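Local coordinates for putative ABC transporter, periplasmic binding protein, amino acid (Neisseria gonorrhoeae, PDB 2YJP) that probably serves as the solute receptor of an ABC importer, binding L-cysteine and delivering it for uptake, at residues A[84-92]-A[253-261]; A[213-221]-A[277-288]. The protein carries 1 engineered substitution. One frame throughout, in Å; residues are numbered along the deposited sequence.

How the interactions relate
Interactions 1 and 2 join different parts of the chain by different chemistry. Their centres lie 24 Å apart and their nearest atoms about 9 Å, without touching. Interaction 1 sets two helices of the chain, 80-93 and 248-264, against each other through an apolar strip edged by two acids. Interaction 2 lays the C-terminal segment 277-288 against helix 213-222 and uses two side-chain-to-carbonyl hydrogen bonds. Neither is wholly core: each has a buried side, while interaction 2 runs out to exposed residues at its Lys221 end. No helix is shared, yet their segments alternate along the chain.

Interaction 1: residues A[84-92]-A[253-261]; sequences IAKDLAKDL and WVNGEIAAM
Two acids meet across this helix pair: Asp91 OD2 stands 2.5 Å from Glu257 OE1, a distance at which one of the two acids is probably protonated. Their carboxylate planes are turned 65° apart, and water 1 donates to Asp91 OD2 and, at 2.7 Å, to Glu257 OE2. Arg266 adds a salt bridge to the same Asp91 oxygen. With CG anti to its carbonyl carbon (chi1 -71°), Glu257 lays that methylene over one face of the Trp253 ring, and the bend at the next bond turns the carboxylate to Asp91. On the opposite face sits Leu92 CD1, a CH-pi contact 3.7 Å from the centroid of the six-membered ring. The indole is thus held between a residue of its own helix and one of the neighbour, and its CH2 meets Leu88 O in the ring plane at 3.3 Å. Deeper in, Leu88 CD2 packs on Glu257 CB at 3.8 Å, the two side chains running past each other in opposite directions, and Ile84 CG2 faces Ile258 CD1. The axes of the two segments pass 11.0 Å apart, with their N-to-C directions at 114°. The contact joins helices 80-93 and 248-264 away from the cysteine site. The chemistry implies an apolar interior flanked by an acid pair that is probably tolerable because a proton on one of the acids, a bridging water and an arginine offset the like charges.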
loop_
_atom_site.group_PDB
_atom_site.type_symbol
_atom_site.label_atom_id
_atom_site.label_comp_id
_atom_site.label_asym_id
_atom_site.label_seq_id
_atom_site.Cartn_x
_atom_site.Cartn_y
_atom_site.Cartn_z
ATOM N N ILE A 84 4.017 9.783 6.439
ATOM C CA ILE A 84 4.369 10.583 5.281
ATOM C C ILE A 84 3.256 11.612 5.080
ATOM O O ILE A 84 3.524 12.789 4.764
ATOM C CB ILE A 84 4.513 9.705 4.015
ATOM C CG1 ILE A 84 5.745 8.827 4.152
ATOM C CG2 ILE A 84 4.527 10.585 2.699
ATOM C CD1 ILE A 84 5.795 7.709 3.217
ATOM N N ALA A 85 2.011 11.176 5.253
ATOM C CA ALA A 85 0.893 12.091 5.064
ATOM C C ALA A 85 0.945 13.265 6.088
ATOM O O ALA A 85 0.683 14.434 5.741
ATOM C CB ALA A 85 -0.444 11.349 5.090
ATOM N N LYS A 86 1.337 12.949 7.324
ATOM C CA LYS A 86 1.360 13.951 8.401
ATOM C C LYS A 86 2.475 14.970 8.154
ATOM O O LYS A 86 2.298 16.183 8.365
ATOM C CB LYS A 86 1.482 13.264 9.764
ATOM C CG LYS A 86 0.167 12.541 10.172
ATOM C CD LYS A 86 0.157 12.055 11.647
ATOM C CE LYS A 86 1.396 11.209 11.938
ATOM N NZ LYS A 86 1.328 10.383 13.184
ATOM N N ASP A 87 3.584 14.471 7.616
ATOM C CA ASP A 87 4.711 15.316 7.233
ATOM C C ASP A 87 4.327 16.317 6.126
ATOM O O ASP A 87 4.663 17.498 6.208
ATOM C CB ASP A 87 5.873 14.418 6.788
ATOM C CG ASP A 87 6.735 13.939 7.971
ATOM O OD1 ASP A 87 6.690 14.595 9.032
ATOM O OD2 ASP A 87 7.497 12.935 7.818
ATOM N N LEU A 88 3.625 15.825 5.108
ATOM C CA LEU A 88 3.131 16.650 4.022
ATOM C C LEU A 88 2.172 17.719 4.522
ATOM O O LEU A 88 2.272 18.871 4.097
ATOM C CB LEU A 88 2.396 15.810 2.968
ATOM C CG LEU A 88 3.164 14.692 2.329
ATOM C CD1 LEU A 88 2.482 14.426 1.206
ATOM C CD2 LEU A 88 4.242 15.086 1.578
ATOM N N ALA A 89 1.234 17.341 5.396
ATOM C CA ALA A 89 0.286 18.314 5.985
ATOM C C ALA A 89 0.973 19.393 6.856
ATOM O O ALA A 89 0.609 20.594 6.812
ATOM C CB ALA A 89 -0.794 17.615 6.762
ATOM N N LYS A 90 1.938 18.966 7.663
ATOM C CA LYS A 90 2.701 19.917 8.423
ATOM C C LYS A 90 3.371 20.957 7.481
ATOM O O LYS A 90 3.315 22.170 7.767
ATOM C CB LYS A 90 3.749 19.193 9.284
ATOM C CG LYS A 90 4.715 20.142 9.929
ATOM C CD LYS A 90 5.483 19.462 11.030
ATOM C CE LYS A 90 6.846 20.040 11.135
ATOM N NZ LYS A 90 6.759 21.408 10.576
ATOM N N ASP A 91 3.995 20.498 6.381
ATOM C CA ASP A 91 4.693 21.452 5.489
ATOM C C ASP A 91 3.686 22.320 4.749
ATOM O O ASP A 91 3.902 23.484 4.561
ATOM C CB ASP A 91 5.576 20.720 4.483
ATOM C CG ASP A 91 6.801 20.148 5.106
ATOM O OD1 ASP A 91 7.236 20.726 6.122
ATOM O OD2 ASP A 91 7.326 19.113 4.603
ATOM N N LEU A 92 2.575 21.723 4.331
ATOM C CA LEU A 92 1.633 22.421 3.497
ATOM C C LEU A 92 0.759 23.383 4.305
ATOM O O LEU A 92 0.461 24.484 3.867
ATOM C CB LEU A 92 0.735 21.422 2.779
ATOM C CG LEU A 92 -0.148 22.095 1.712
ATOM C CD1 LEU A 92 0.622 22.534 0.450
ATOM C CD2 LEU A 92 -1.288 21.217 1.351
ATOM N N TRP A 253 4.515 19.908 -6.232
ATOM C CA TRP A 253 4.730 20.105 -4.806
ATOM C C TRP A 253 5.027 18.819 -4.049
ATOM O O TRP A 253 5.974 18.790 -3.254
ATOM C CB TRP A 253 3.520 20.780 -4.176
ATOM C CG TRP A 253 3.794 21.176 -2.794
ATOM C CD1 TRP A 253 4.467 22.289 -2.365
ATOM C CD2 TRP A 253 3.446 20.442 -1.630
ATOM N NE1 TRP A 253 4.517 22.296 -0.988
ATOM C CE2 TRP A 253 3.896 21.175 -0.519
ATOM C CE3 TRP A 253 2.761 19.245 -1.416
ATOM C CZ2 TRP A 253 3.714 20.728 0.795
ATOM C CZ3 TRP A 253 2.582 18.805 -0.122
ATOM C CH2 TRP A 253 3.057 19.533 0.965
ATOM N N VAL A 254 4.238 17.765 -4.306
ATOM C CA VAL A 254 4.487 16.418 -3.751
ATOM C C VAL A 254 5.887 15.877 -4.075
ATOM O O VAL A 254 6.594 15.402 -3.175
ATOM C CB VAL A 254 3.362 15.385 -4.077
ATOM C CG1 VAL A 254 3.653 14.002 -3.439
ATOM C CG2 VAL A 254 2.028 15.842 -3.486
ATOM N N ASN A 255 6.300 15.987 -5.335
ATOM C CA ASN A 255 7.662 15.586 -5.772
ATOM C C ASN A 255 8.780 16.242 -4.924
ATOM O O ASN A 255 9.667 15.547 -4.450
ATOM C CB ASN A 255 7.894 15.969 -7.234
ATOM C CG ASN A 255 7.143 15.069 -8.201
ATOM O OD1 ASN A 255 6.676 13.997 -7.834
ATOM N ND2 ASN A 255 7.030 15.512 -9.453
ATOM N N GLY A 256 8.721 17.575 -4.766
ATOM C CA GLY A 256 9.685 18.332 -4.004
ATOM C C GLY A 256 9.678 17.900 -2.537
ATOM O O GLY A 256 10.717 17.758 -1.904
ATOM N N GLU A 257 8.487 17.679 -2.008
ATOM C CA GLU A 257 8.354 17.139 -0.648
ATOM C C GLU A 257 8.952 15.759 -0.438
ATOM O O GLU A 257 9.630 15.568 0.563
ATOM C CB GLU A 257 6.904 17.083 -0.252
ATOM C CG GLU A 257 6.301 18.419 0.001
ATOM C CD GLU A 257 6.794 18.988 1.300
ATOM O OE1 GLU A 257 6.723 18.239 2.312
ATOM O OE2 GLU A 257 7.277 20.156 1.311
ATOM N N ILE A 258 8.693 14.817 -1.353
ATOM C CA ILE A 258 9.277 13.487 -1.261
ATOM C C ILE A 258 10.799 13.546 -1.305
ATOM O O ILE A 258 11.461 12.879 -0.516
ATOM C CB ILE A 258 8.751 12.517 -2.347
ATOM C CG1 ILE A 258 7.249 12.254 -2.143
ATOM C CG2 ILE A 258 9.542 11.175 -2.351
ATOM C CD1 ILE A 258 6.834 11.672 -0.746
ATOM N N ALA A 259 11.325 14.364 -2.223
ATOM C CA ALA A 259 12.758 14.467 -2.489
ATOM C C ALA A 259 13.391 14.986 -1.226
ATOM O O ALA A 259 14.453 14.492 -0.800
ATOM C CB ALA A 259 13.049 15.437 -3.683
ATOM N N ALA A 260 12.736 15.998 -0.635
ATOM C CA ALA A 260 13.285 16.655 0.566
ATOM C C ALA A 260 13.263 15.679 1.741
ATOM O O ALA A 260 14.196 15.685 2.550
ATOM C CB ALA A 260 12.555 17.958 0.924
ATOM N N MET A 261 12.240 14.835 1.792
ATOM C CA MET A 261 12.118 13.846 2.883
ATOM C C MET A 261 13.144 12.726 2.844
ATOM O O MET A 261 13.549 12.228 3.909
ATOM C CB MET A 261 10.729 13.245 2.955
ATOM C CG MET A 261 9.714 14.166 3.542
ATOM S SD MET A 261 8.101 13.438 3.192
ATOM C CE MET A 261 7.104 14.132 4.424
HETATM O O HOH W 1 9.503 19.908 2.810
#

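Interaction 2: residues A[213-221]-A[277-288]; sequences NALLWAWAK and PVYGEKVKPEAL
Pro277 and Val278 meet the far end of helix 213-222, where Lys221 reaches across with an extended chain. Its NZ donates to Val278 O at 2.9 Å, the nitrogen tilted 19° from the carbonyl plane; Pro277 O is also near, but at a poor angle for bonding. The ammonium therefore holds a backbone carbonyl close to the end of helix 276-279. Val278 also turns CG1, anti to its own nitrogen (chi1 170°), onto Ala218 CB at 3.8 Å, and the same methyl lies over the centre of one face of the Tyr279 ring.

Tyr279, buried, comes next. Its hydroxyl donates to Ala214 O at 2.6 Å, approaching from above the carbonyl plane, 55° out of it, although that oxygen lies in the plane of the tyrosine ring. Ala214 O also takes the helical bond from Ala218 N, which arrives from the opposite face, so one carbonyl serves two donors. The small side chains of Ala214 and Ala218 let the phenol end come close, and Trp217 CB meets the ring edge at CE1, 3.9 Å away. Pro67 and Phe68 touch Tyr279 from outside the pair.

At Gly280 the chain leaves the helix with positive phi. Val283 then points toward helix 213-222, its CG2 4.0 Å from Trp217 CE3, the two side chains crossing at a slant. Last, Leu288 CD2 arrives at Ala214 CB, 4.1 Å off, while its backbone bonds to Lys143. The result is a C-terminal tail laid along a helix that directly follows strand 208-212 of the mixed sheet, within the two-lobed architecture of the family 3 solute-binding proteins.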
loop_
_atom_site.group_PDB
_atom_site.type_symbol
_atom_site.label_atom_id
_atom_site.label_comp_id
_atom_site.label_asym_id
_atom_site.label_seq_id
_atom_site.Cartn_x
_atom_site.Cartn_y
_atom_site.Cartn_z
ATOM N N ASN A 213 4.700 -8.583 -0.713
ATOM C CA ASN A 213 5.401 -9.483 0.234
ATOM C C ASN A 213 5.642 -8.879 1.619
ATOM O O ASN A 213 5.537 -9.591 2.641
ATOM C CB ASN A 213 6.688 -10.122 -0.339
ATOM C CG ASN A 213 7.742 -9.085 -0.842
ATOM O OD1 ASN A 213 7.738 -7.886 -0.488
ATOM N ND2 ASN A 213 8.682 -9.592 -1.664
ATOM N N ALA A 214 5.946 -7.584 1.649
ATOM C CA ALA A 214 6.143 -6.889 2.895
ATOM C C ALA A 214 4.886 -6.982 3.766
ATOM O O ALA A 214 4.974 -7.150 4.951
ATOM C CB ALA A 214 6.503 -5.377 2.611
ATOM N N LEU A 215 3.711 -6.823 3.189
ATOM C CA LEU A 215 2.517 -7.044 3.968
ATOM C C LEU A 215 2.522 -8.487 4.496
ATOM O O LEU A 215 2.267 -8.727 5.675
ATOM C CB LEU A 215 1.246 -6.799 3.129
ATOM C CG LEU A 215 -0.060 -7.109 3.855
ATOM C CD1 LEU A 215 -0.203 -6.232 5.133
ATOM C CD2 LEU A 215 -1.225 -6.893 2.916
ATOM N N LEU A 216 2.795 -9.446 3.612
ATOM C CA LEU A 216 2.686 -10.871 4.002
ATOM C C LEU A 216 3.691 -11.254 5.096
ATOM O O LEU A 216 3.362 -12.014 6.008
ATOM C CB LEU A 216 2.889 -11.772 2.787
ATOM C CG LEU A 216 1.909 -11.662 1.608
ATOM C CD1 LEU A 216 2.205 -12.822 0.611
ATOM C CD2 LEU A 216 0.459 -11.690 2.078
ATOM N N TRP A 217 4.915 -10.706 5.025
ATOM C CA TRP A 217 5.865 -10.921 6.105
ATOM C C TRP A 217 5.311 -10.360 7.444
ATOM O O TRP A 217 5.480 -10.987 8.483
ATOM C CB TRP A 217 7.236 -10.316 5.803
ATOM C CG TRP A 217 7.926 -10.910 4.543
ATOM C CD1 TRP A 217 7.921 -12.230 4.123
ATOM C CD2 TRP A 217 8.782 -10.209 3.617
ATOM N NE1 TRP A 217 8.685 -12.376 2.985
ATOM C CE2 TRP A 217 9.208 -11.159 2.635
ATOM C CE3 TRP A 217 9.186 -8.886 3.493
ATOM C CZ2 TRP A 217 10.059 -10.809 1.543
ATOM C CZ3 TRP A 217 10.034 -8.533 2.395
ATOM C CH2 TRP A 217 10.454 -9.497 1.442
ATOM N N ALA A 218 4.646 -9.212 7.390
ATOM C CA ALA A 218 4.200 -8.530 8.635
ATOM C C ALA A 218 3.018 -9.285 9.233
ATOM O O ALA A 218 2.905 -9.449 10.474
ATOM C CB ALA A 218 3.799 -7.075 8.351
ATOM N N TRP A 219 2.144 -9.753 8.338
ATOM C CA TRP A 219 1.015 -10.538 8.758
ATOM C C TRP A 219 1.457 -11.912 9.332
ATOM O O TRP A 219 0.961 -12.327 10.368
ATOM C CB TRP A 219 0.030 -10.692 7.608
ATOM C CG TRP A 219 -1.214 -11.406 8.023
ATOM C CD1 TRP A 219 -2.283 -10.869 8.664
ATOM C CD2 TRP A 219 -1.494 -12.797 7.858
ATOM N NE1 TRP A 219 -3.251 -11.844 8.876
ATOM C CE2 TRP A 219 -2.782 -13.037 8.390
ATOM C CE3 TRP A 219 -0.808 -13.858 7.255
ATOM C CZ2 TRP A 219 -3.383 -14.328 8.393
ATOM C CZ3 TRP A 219 -1.433 -15.128 7.202
ATOM C CH2 TRP A 219 -2.692 -15.346 7.800
ATOM N N ALA A 220 2.365 -12.617 8.658
ATOM C CA ALA A 220 2.776 -13.976 9.063
ATOM C C ALA A 220 3.495 -13.987 10.415
ATOM O O ALA A 220 3.414 -14.958 11.203
ATOM C CB ALA A 220 3.694 -14.621 7.942
ATOM N N LYS A 221 4.152 -12.865 10.713
ATOM C CA LYS A 221 4.792 -12.644 11.987
ATOM C C LYS A 221 3.775 -12.817 13.158
ATOM O O LYS A 221 4.128 -13.347 14.226
ATOM C CB LYS A 221 5.433 -11.228 11.995
ATOM C CG LYS A 221 6.366 -11.018 13.223
ATOM C CD LYS A 221 6.766 -9.569 13.456
ATOM C CE LYS A 221 7.712 -9.471 14.636
ATOM N NZ LYS A 221 8.269 -8.071 14.847
ATOM N N PRO A 277 10.284 -1.786 13.639
ATOM C CA PRO A 277 9.837 -2.657 14.735
ATOM C C PRO A 277 9.244 -3.969 14.188
ATOM O O PRO A 277 9.293 -4.999 14.843
ATOM C CB PRO A 277 8.787 -1.799 15.484
ATOM C CG PRO A 277 9.176 -0.381 15.173
ATOM C CD PRO A 277 9.639 -0.445 13.715
ATOM N N VAL A 278 8.725 -3.936 12.983
ATOM C CA VAL A 278 8.085 -5.108 12.438
ATOM C C VAL A 278 9.141 -6.070 11.865
ATOM O O VAL A 278 9.223 -7.243 12.281
ATOM C CB VAL A 278 7.042 -4.739 11.398
ATOM C CG1 VAL A 278 6.562 -5.989 10.650
ATOM C CG2 VAL A 278 5.908 -3.973 12.055
ATOM N N TYR A 279 9.956 -5.571 10.936
ATOM C CA TYR A 279 10.883 -6.457 10.253
ATOM C C TYR A 279 12.219 -6.675 10.984
ATOM O O TYR A 279 12.882 -7.655 10.723
ATOM C CB TYR A 279 11.096 -5.993 8.811
ATOM C CG TYR A 279 9.802 -5.755 8.092
ATOM C CD1 TYR A 279 8.986 -6.843 7.717
ATOM C CD2 TYR A 279 9.374 -4.456 7.787
ATOM C CE1 TYR A 279 7.822 -6.653 7.067
ATOM C CE2 TYR A 279 8.181 -4.260 7.131
ATOM C CZ TYR A 279 7.406 -5.358 6.779
ATOM O OH TYR A 279 6.203 -5.207 6.128
ATOM N N GLY A 280 12.608 -5.772 11.895
ATOM C CA GLY A 280 13.935 -5.818 12.523
ATOM C C GLY A 280 15.063 -5.765 11.502
ATOM O O GLY A 280 14.951 -5.067 10.499
ATOM N N GLU A 281 16.109 -6.563 11.733
ATOM C CA GLU A 281 17.238 -6.681 10.811
ATOM C C GLU A 281 16.958 -7.617 9.621
ATOM O O GLU A 281 17.785 -7.708 8.707
ATOM C CB GLU A 281 18.526 -7.105 11.543
ATOM C CG GLU A 281 18.966 -6.124 12.677
ATOM C CD GLU A 281 20.484 -6.126 12.969
ATOM O OE1 GLU A 281 21.050 -7.195 13.331
ATOM O OE2 GLU A 281 21.115 -5.039 12.831
ATOM N N LYS A 282 15.768 -8.240 9.599
ATOM C CA LYS A 282 15.392 -9.242 8.565
ATOM C C LYS A 282 15.174 -8.612 7.171
ATOM O O LYS A 282 15.300 -9.281 6.136
ATOM C CB LYS A 282 14.142 -10.044 8.992
ATOM C CG LYS A 282 14.271 -11.571 8.986
ATOM C CD LYS A 282 14.910 -12.086 10.268
ATOM N N VAL A 283 14.864 -7.318 7.154
ATOM C CA VAL A 283 14.698 -6.570 5.928
ATOM C C VAL A 283 15.448 -5.243 6.051
ATOM O O VAL A 283 15.036 -4.349 6.815
ATOM C CB VAL A 283 13.216 -6.288 5.666
ATOM C CG1 VAL A 283 13.039 -5.430 4.424
ATOM C CG2 VAL A 283 12.409 -7.599 5.559
ATOM N N LYS A 284 16.534 -5.107 5.290
ATOM C CA LYS A 284 17.343 -3.869 5.246
ATOM C C LYS A 284 16.529 -2.685 4.745
ATOM O O LYS A 284 15.681 -2.839 3.857
ATOM C CB LYS A 284 18.586 -4.079 4.393
ATOM C CG LYS A 284 19.426 -5.254 4.912
ATOM C CD LYS A 284 20.816 -5.379 4.270
ATOM C CE LYS A 284 21.590 -6.470 5.029
ATOM N NZ LYS A 284 22.949 -6.789 4.434
ATOM N N PRO A 285 16.751 -1.496 5.322
ATOM C CA PRO A 285 15.981 -0.311 4.878
ATOM C C PRO A 285 16.163 0.017 3.398
ATOM O O PRO A 285 15.245 0.547 2.771
ATOM C CB PRO A 285 16.534 0.844 5.736
ATOM C CG PRO A 285 17.658 0.275 6.569
ATOM C CD PRO A 285 17.566 -1.231 6.523
ATOM N N GLU A 286 17.315 -0.274 2.828
ATOM C CA GLU A 286 17.511 -0.034 1.409
ATOM C C GLU A 286 16.763 -1.015 0.531
ATOM O O GLU A 286 16.662 -0.777 -0.651
ATOM C CB GLU A 286 19.006 0.040 0.975
ATOM C CG GLU A 286 20.041 -0.850 1.680
ATOM C CD GLU A 286 20.162 -0.644 3.205
ATOM O OE1 GLU A 286 19.431 0.143 3.757
ATOM O OE2 GLU A 286 20.995 -1.268 3.887
ATOM N N ALA A 287 16.255 -2.111 1.102
ATOM C CA ALA A 287 15.365 -3.014 0.364
ATOM C C ALA A 287 13.943 -2.468 0.324
ATOM O O ALA A 287 13.187 -2.848 -0.551
ATOM C CB ALA A 287 15.373 -4.456 0.945
ATOM N N LEU A 288 13.569 -1.580 1.234
ATOM C CA LEU A 288 12.194 -1.095 1.232
ATOM C C LEU A 288 12.113 0.314 0.695
ATOM O O LEU A 288 11.199 0.654 -0.030
ATOM C CB LEU A 288 11.580 -1.124 2.633
ATOM C CG LEU A 288 11.026 -2.434 3.166
ATOM C CD1 LEU A 288 11.122 -2.543 4.693
ATOM C CD2 LEU A 288 9.595 -2.663 2.764
#